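Local coordinates for protein CalG4 (Micromonospora echinospora, PDB 3IA7) that adopts the GT-B fold of two Rossmann-like domains, its C-terminal half resembling that of the erythromycin biosynthesis protein CIII family, at residues E202-D205 with E206-F210; Q254-D258 with T259-V263; A364-S367 with A368-E371. One frame throughout, in Å; residues are numbered along the deposited sequence. Where two conformers were deposited one is given.

In the fold
The contacts come in series along the chain of a GT-B fold. Contact 1 leads into strand 208-210, an outermost strand of the seven-stranded parallel sheet. Contact 2 turns from helix 246-256 into strand 262-266 of the six-stranded parallel sheet; contact 3 is the break between helices 353-365 and 367-381. Centres of contacts 1 and 2 are about 44 Å apart, those of contacts 1 and 3 about 30 Å. Contacts 2 and 3, with centres about 20 Å apart, meet where W261 CH2 packs 4.0 Å from A364 CB, tying helix 353-365 to the helix-strand turn. Contact 1 thus belongs to the N-terminal sheet domain, while contacts 2 and 3 pack together in the C-terminal one.

Contact 1 of 3, residues E202-D205 with E206-F210; sequences ETFD and ERFAF
R207 turns back on D205, only two residues before it, and grips the carboxylate side-on while also giving it its own backbone N-H. R207 NE reaches D205 OD1 at 3.0 Å along a straight N-H line, in the guanidinium plane and on the syn lone pair. R207 NH2 closes the salt bridge to D205 OD2 at 2.9 Å, tilted out of both planes, so the fit is twisted, with carboxylate and guanidinium 47° apart. R207 N adds a third bond, 3.1 Å to D205 OD1, approaching from above the carboxylate plane; a side-chain oxygen accepting from the N-H two residues on meets the definition of an Asx turn. The chi1 of D205, 66°, places CG between backbone N and carbonyl carbon and swings the carboxylate over the turn. F208 N donates to D205 O at 3.0 Å, closing a type I beta turn from D205 to F208.

An apolar grouping shares F208 with the turn. F204 directs its edge at the face of F208, with F204 CD1 3.4 Å above the F208 plane and over the ring centre; the planes stand at 81° and the centroids 4.8 Å apart, a T-shaped pair. F210 in turn presents an edge to the face of F204 in an offset version, centroids 5.8 Å apart, and F210 CE2 lies 3.8 Å from F204 CB. F204 therefore uses its edge toward one neighbour and receives the edge of another, while loop residues A135, N137 and Q198 also touch it. F208 and F210 rest on T189 and V191, respectively, of strand 189-191. These three phenylalanines form an aromatic cluster where a tight turn starts an outermost strand, 208-210, of the seven-stranded parallel sheet in the GT-B fold.

Contact 2 of 3, residues Q254-D258 with T259-V263; sequences QAFAD and TPWHV
F256 points the edge of its ring at one face of W261, where F256 CE1 lies 3.9 Å above the indole plane and offset toward the rim. The centroids of the phenyl and the five-membered ring are 4.9 Å apart and the planes make 62°, an edge-to-face pair inclined well away from the perpendicular. CD1 of F256 makes the nearest approach, 3.6 Å to W261 CG. At the edge of the phenyl ring, near its plane, sits T259 OG1, while V263 CG2 comes in obliquely, 3.6 Å from F256 CB. Beyond the two segments, L234 of strand 233-237 and V360 of helix 353-365 touch both side chains, F256 and W261, and the indole NE1 is hydrogen-bonded to E361.

The polar side is organised by T259. Its chi1 of 70° puts OG1 between backbone N and carbonyl carbon, from where the T259 hydroxyl OG1 donates to F256 O at 2.7 Å. The same T259 OG1 accepts from W261 N at 3.2 Å, so one hydroxyl links F256 O to W261 N. T259 N also reaches F256 O, but this bond is weak. N282 ND2 donates to F256 O as well, giving that carbonyl a partner from outside the turn.

F256 to T259 is a type II beta turn in which D258 has a positive phi, 58°, bending the chain sharply between helix and strand. Acceptance by OG1 from the N-H two residues on defines an ST turn that begins at T259, the last residue of the beta turn. Together they form the return from helix 246-256 into strand 262-266, the second half of a beta-alpha-beta crossover in the C-terminal Rossmann-like domain of the GT-B fold.

Contact 3 of 3, residues A364-S367 with A368-E371; sequences AADS and AVRE
D366 is the N-cap of helix 367-381: its carboxylate turns onto the N-H groups of A368 and V369, in the first turn, and its side chain crosses that of V369 at about a right angle. Carried by a CG anti to the backbone N (chi1 -171°), D366 OD1 accepts from V369 N at 3.1 Å, with an N-H...O angle of 168°. The donor meets OD1 from well above the carboxylate plane, 60° out of it. A second bond to D366 OD1, from A368 N at 3.0 Å, is weak because its angle is poor. Set at the amino end of a helix, the negative charge is probably also favoured by the helix dipole.

Backbone bonds start the helix directly behind the cap: R370 N donates to D366 O at 3.0 Å, and E371 N to S367 O at 2.9 Å. The guanidinium of R370 lies with one face over S367 CA, and A364 O is at its edge, in plane; two conformers were deposited, so this position is doubtful. D366 thus separates helix 353-365 from the next helix, while A364 packs on W261 and V369 on P319. V369 CG2 packs against the carboxylate, 3.6 Å from D366 CG and 3.7 Å from D366 OD2.

Contact 1 of 3, residues E202-D205 with E206-F210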
# COMPACT_ATOMS: atom_id res chain seq x y z
N GLU A 202 -6.85 -17.39 22.37
CA GLU A 202 -5.98 -18.31 23.15
C GLU A 202 -6.14 -19.79 22.79
O GLU A 202 -5.27 -20.60 23.11
CB GLU A 202 -6.16 -18.11 24.67
CG GLU A 202 -7.48 -18.64 25.23
CD GLU A 202 -7.66 -18.29 26.69
OE1 GLU A 202 -7.19 -17.22 27.12
OE2 GLU A 202 -8.28 -19.06 27.41
N THR A 203 -7.27 -20.12 22.15
CA THR A 203 -7.62 -21.49 21.84
C THR A 203 -7.07 -21.92 20.47
O THR A 203 -7.18 -23.07 20.09
CB THR A 203 -9.17 -21.69 21.84
OG1 THR A 203 -9.74 -21.00 20.70
CG2 THR A 203 -9.76 -21.17 23.13
N PHE A 204 -6.46 -20.98 19.74
CA PHE A 204 -5.99 -21.27 18.38
C PHE A 204 -4.56 -21.75 18.40
O PHE A 204 -3.67 -21.02 18.86
CB PHE A 204 -6.20 -20.04 17.41
CG PHE A 204 -7.64 -19.84 17.02
CD1 PHE A 204 -8.16 -20.46 15.84
CD2 PHE A 204 -8.48 -19.13 17.86
CE1 PHE A 204 -9.52 -20.35 15.53
CE2 PHE A 204 -9.83 -18.99 17.59
CZ PHE A 204 -10.37 -19.60 16.38
N ASP A 205 -4.34 -22.98 17.93
CA ASP A 205 -3.01 -23.56 17.99
C ASP A 205 -2.05 -23.04 16.92
O ASP A 205 -2.41 -22.16 16.13
CB ASP A 205 -3.03 -25.10 18.08
CG ASP A 205 -3.58 -25.77 16.84
OD1 ASP A 205 -3.54 -25.19 15.73
OD2 ASP A 205 -4.07 -26.91 16.96
N GLU A 206 -0.86 -23.64 16.84
CA GLU A 206 0.19 -23.12 15.96
C GLU A 206 -0.14 -23.26 14.47
O GLU A 206 0.54 -22.64 13.68
CB GLU A 206 1.56 -23.77 16.26
CG GLU A 206 1.54 -25.27 16.14
CD GLU A 206 0.79 -25.92 17.32
OE1 GLU A 206 0.66 -25.27 18.39
OE2 GLU A 206 0.28 -27.05 17.14
N ARG A 207 -1.18 -24.02 14.10
CA ARG A 207 -1.68 -24.05 12.70
C ARG A 207 -2.33 -22.73 12.25
O ARG A 207 -2.68 -22.57 11.08
CB ARG A 207 -2.66 -25.18 12.50
CG ARG A 207 -2.07 -26.62 12.67
CD ARG A 207 -3.23 -27.58 12.60
NE ARG A 207 -4.13 -27.42 13.75
CZ ARG A 207 -5.18 -28.21 13.98
NH1 ARG A 207 -5.47 -29.16 13.13
NH2 ARG A 207 -5.95 -28.02 15.05
N PHE A 208 -2.55 -21.80 13.16
CA PHE A 208 -3.14 -20.50 12.79
C PHE A 208 -2.08 -19.41 12.94
O PHE A 208 -1.54 -19.23 14.04
CB PHE A 208 -4.36 -20.18 13.66
CG PHE A 208 -5.50 -21.15 13.48
CD1 PHE A 208 -6.54 -20.86 12.60
CD2 PHE A 208 -5.49 -22.39 14.13
CE1 PHE A 208 -7.61 -21.76 12.41
CE2 PHE A 208 -6.52 -23.33 13.92
CZ PHE A 208 -7.61 -23.00 13.07
N ALA A 209 -1.75 -18.72 11.85
CA ALA A 209 -0.87 -17.56 11.95
C ALA A 209 -1.67 -16.22 11.82
O ALA A 209 -2.28 -15.93 10.78
CB ALA A 209 0.25 -17.63 10.89
N PHE A 210 -1.66 -15.43 12.89
CA PHE A 210 -2.42 -14.11 12.86
C PHE A 210 -1.46 -13.02 12.36
O PHE A 210 -0.68 -12.43 13.15
CB PHE A 210 -3.04 -13.80 14.23
CG PHE A 210 -4.08 -14.82 14.64
CD1 PHE A 210 -5.43 -14.64 14.27
CD2 PHE A 210 -3.69 -16.00 15.29
CE1 PHE A 210 -6.41 -15.62 14.61
CE2 PHE A 210 -4.65 -17.02 15.64
CZ PHE A 210 -6.01 -16.82 15.27
O HOH W 1 -2.31 -19.25 16.71

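Contact 2 of 3, residues Q254-D258 with T259-V263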
# COMPACT_ATOMS: atom_id res chain seq x y z
N GLN A 254 -23.18 18.82 7.55
CA GLN A 254 -24.00 19.68 8.41
C GLN A 254 -23.56 19.60 9.89
O GLN A 254 -23.41 20.62 10.55
CB GLN A 254 -25.52 19.38 8.25
CG GLN A 254 -26.09 19.85 6.88
CD GLN A 254 -27.37 19.10 6.37
OE1 GLN A 254 -27.92 18.19 7.01
NE2 GLN A 254 -27.82 19.49 5.18
N ALA A 255 -23.29 18.38 10.36
CA ALA A 255 -22.85 18.15 11.73
C ALA A 255 -21.62 18.97 12.17
O ALA A 255 -21.57 19.45 13.28
CB ALA A 255 -22.63 16.65 11.97
N PHE A 256 -20.65 19.15 11.28
CA PHE A 256 -19.39 19.83 11.66
C PHE A 256 -19.20 21.25 11.07
O PHE A 256 -18.15 21.89 11.31
CB PHE A 256 -18.18 18.90 11.38
CG PHE A 256 -18.24 17.59 12.13
CD1 PHE A 256 -17.74 17.50 13.45
CD2 PHE A 256 -18.87 16.47 11.56
CE1 PHE A 256 -17.84 16.30 14.17
CE2 PHE A 256 -18.99 15.26 12.28
CZ PHE A 256 -18.47 15.19 13.57
N ALA A 257 -20.18 21.75 10.33
CA ALA A 257 -20.17 23.16 9.89
C ALA A 257 -20.03 24.11 11.09
O ALA A 257 -20.69 23.94 12.12
CB ALA A 257 -21.47 23.49 9.11
N ASP A 258 -19.16 25.11 10.98
CA ASP A 258 -18.99 26.11 12.06
C ASP A 258 -18.60 25.43 13.39
O ASP A 258 -19.12 25.77 14.46
CB ASP A 258 -20.25 27.01 12.25
CG ASP A 258 -20.63 27.79 10.98
OD1 ASP A 258 -19.85 28.67 10.53
OD2 ASP A 258 -21.74 27.54 10.44
N THR A 259 -17.73 24.42 13.29
CA THR A 259 -16.99 23.82 14.43
C THR A 259 -15.52 23.82 13.96
O THR A 259 -15.27 23.93 12.77
CB THR A 259 -17.34 22.30 14.67
OG1 THR A 259 -16.81 21.53 13.59
CG2 THR A 259 -18.85 22.04 14.80
N PRO A 260 -14.53 23.66 14.87
CA PRO A 260 -13.15 23.67 14.40
C PRO A 260 -12.75 22.40 13.63
O PRO A 260 -11.65 22.32 13.15
CB PRO A 260 -12.33 23.72 15.70
CG PRO A 260 -13.32 24.20 16.74
CD PRO A 260 -14.58 23.52 16.34
N TRP A 261 -13.63 21.43 13.52
CA TRP A 261 -13.23 20.19 12.85
C TRP A 261 -12.95 20.41 11.39
O TRP A 261 -13.51 21.31 10.77
CB TRP A 261 -14.30 19.12 12.97
CG TRP A 261 -14.40 18.50 14.35
CD1 TRP A 261 -15.10 19.00 15.42
CD2 TRP A 261 -13.84 17.26 14.77
NE1 TRP A 261 -14.98 18.14 16.48
CE2 TRP A 261 -14.22 17.07 16.12
CE3 TRP A 261 -13.05 16.28 14.13
CZ2 TRP A 261 -13.86 15.94 16.84
CZ3 TRP A 261 -12.65 15.16 14.87
CH2 TRP A 261 -13.08 14.99 16.20
N HIS A 262 -12.08 19.57 10.84
CA HIS A 262 -11.91 19.46 9.39
C HIS A 262 -12.30 18.06 9.00
O HIS A 262 -11.72 17.06 9.51
CB HIS A 262 -10.49 19.76 8.93
CG HIS A 262 -10.36 19.73 7.43
ND1 HIS A 262 -10.65 20.82 6.63
CD2 HIS A 262 -10.00 18.73 6.58
CE1 HIS A 262 -10.46 20.50 5.36
NE2 HIS A 262 -10.08 19.24 5.30
N VAL A 263 -13.27 17.97 8.08
CA VAL A 263 -13.88 16.65 7.75
C VAL A 263 -13.47 16.24 6.33
O VAL A 263 -13.65 17.02 5.36
CB VAL A 263 -15.44 16.68 7.91
CG1 VAL A 263 -16.08 15.29 7.50
CG2 VAL A 263 -15.82 17.08 9.38

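Contact 3 of 3, residues A364-S367 with A368-E371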
# COMPACT_ATOMS: atom_id res chain seq x y z
N ALA A 364 -14.07 10.68 20.45
CA ALA A 364 -12.73 11.22 20.26
C ALA A 364 -12.15 11.69 21.58
O ALA A 364 -10.96 11.66 21.71
CB ALA A 364 -12.74 12.38 19.26
N ALA A 365 -12.99 12.10 22.56
CA ALA A 365 -12.50 12.53 23.87
C ALA A 365 -12.33 11.39 24.85
O ALA A 365 -11.82 11.61 25.91
CB ALA A 365 -13.41 13.63 24.49
N ASP A 366 -12.76 10.17 24.50
CA ASP A 366 -12.77 9.05 25.46
C ASP A 366 -11.35 8.47 25.60
O ASP A 366 -10.88 7.73 24.69
CB ASP A 366 -13.74 7.94 25.03
CG ASP A 366 -13.95 6.86 26.10
OD1 ASP A 366 -12.99 6.41 26.82
OD2 ASP A 366 -15.11 6.41 26.19
N SER A 367 -10.72 8.77 26.73
CA SER A 367 -9.31 8.35 26.96
C SER A 367 -9.13 6.84 27.03
O SER A 367 -8.10 6.33 26.53
CB SER A 367 -8.70 9.02 28.22
OG SER A 367 -9.26 8.49 29.41
N ALA A 368 -10.12 6.14 27.59
CA ALA A 368 -10.09 4.67 27.75
C ALA A 368 -10.12 3.96 26.38
O ALA A 368 -9.37 2.98 26.14
CB ALA A 368 -11.28 4.20 28.63
N VAL A 369 -10.99 4.44 25.51
CA VAL A 369 -11.04 3.98 24.12
C VAL A 369 -9.68 4.24 23.41
O VAL A 369 -9.11 3.32 22.79
CB VAL A 369 -12.27 4.60 23.33
CG1 VAL A 369 -12.11 4.34 21.75
CG2 VAL A 369 -13.60 4.03 23.85
N ARG A 370 -9.21 5.48 23.56
CA ARG A 370 -7.94 5.97 23.03
C ARG A 370 -6.83 4.98 23.34
O ARG A 370 -6.14 4.51 22.43
CB ARG A 370 -7.63 7.36 23.64
CG ARG A 370 -6.26 7.94 23.35
CD ARG A 370 -6.28 9.49 23.36
NE ARG A 370 -6.78 10.10 24.60
CZ ARG A 370 -7.89 10.83 24.72
NH1 ARG A 370 -8.71 11.06 23.68
NH2 ARG A 370 -8.21 11.30 25.91
N GLU A 371 -6.68 4.66 24.62
CA GLU A 371 -5.69 3.71 25.12
C GLU A 371 -5.85 2.26 24.60
O GLU A 371 -4.83 1.64 24.23
CB GLU A 371 -5.62 3.72 26.64
CG GLU A 371 -4.41 2.96 27.22
CD GLU A 371 -3.01 3.43 26.71
OE1 GLU A 371 -2.85 4.52 26.08
OE2 GLU A 371 -2.03 2.69 26.96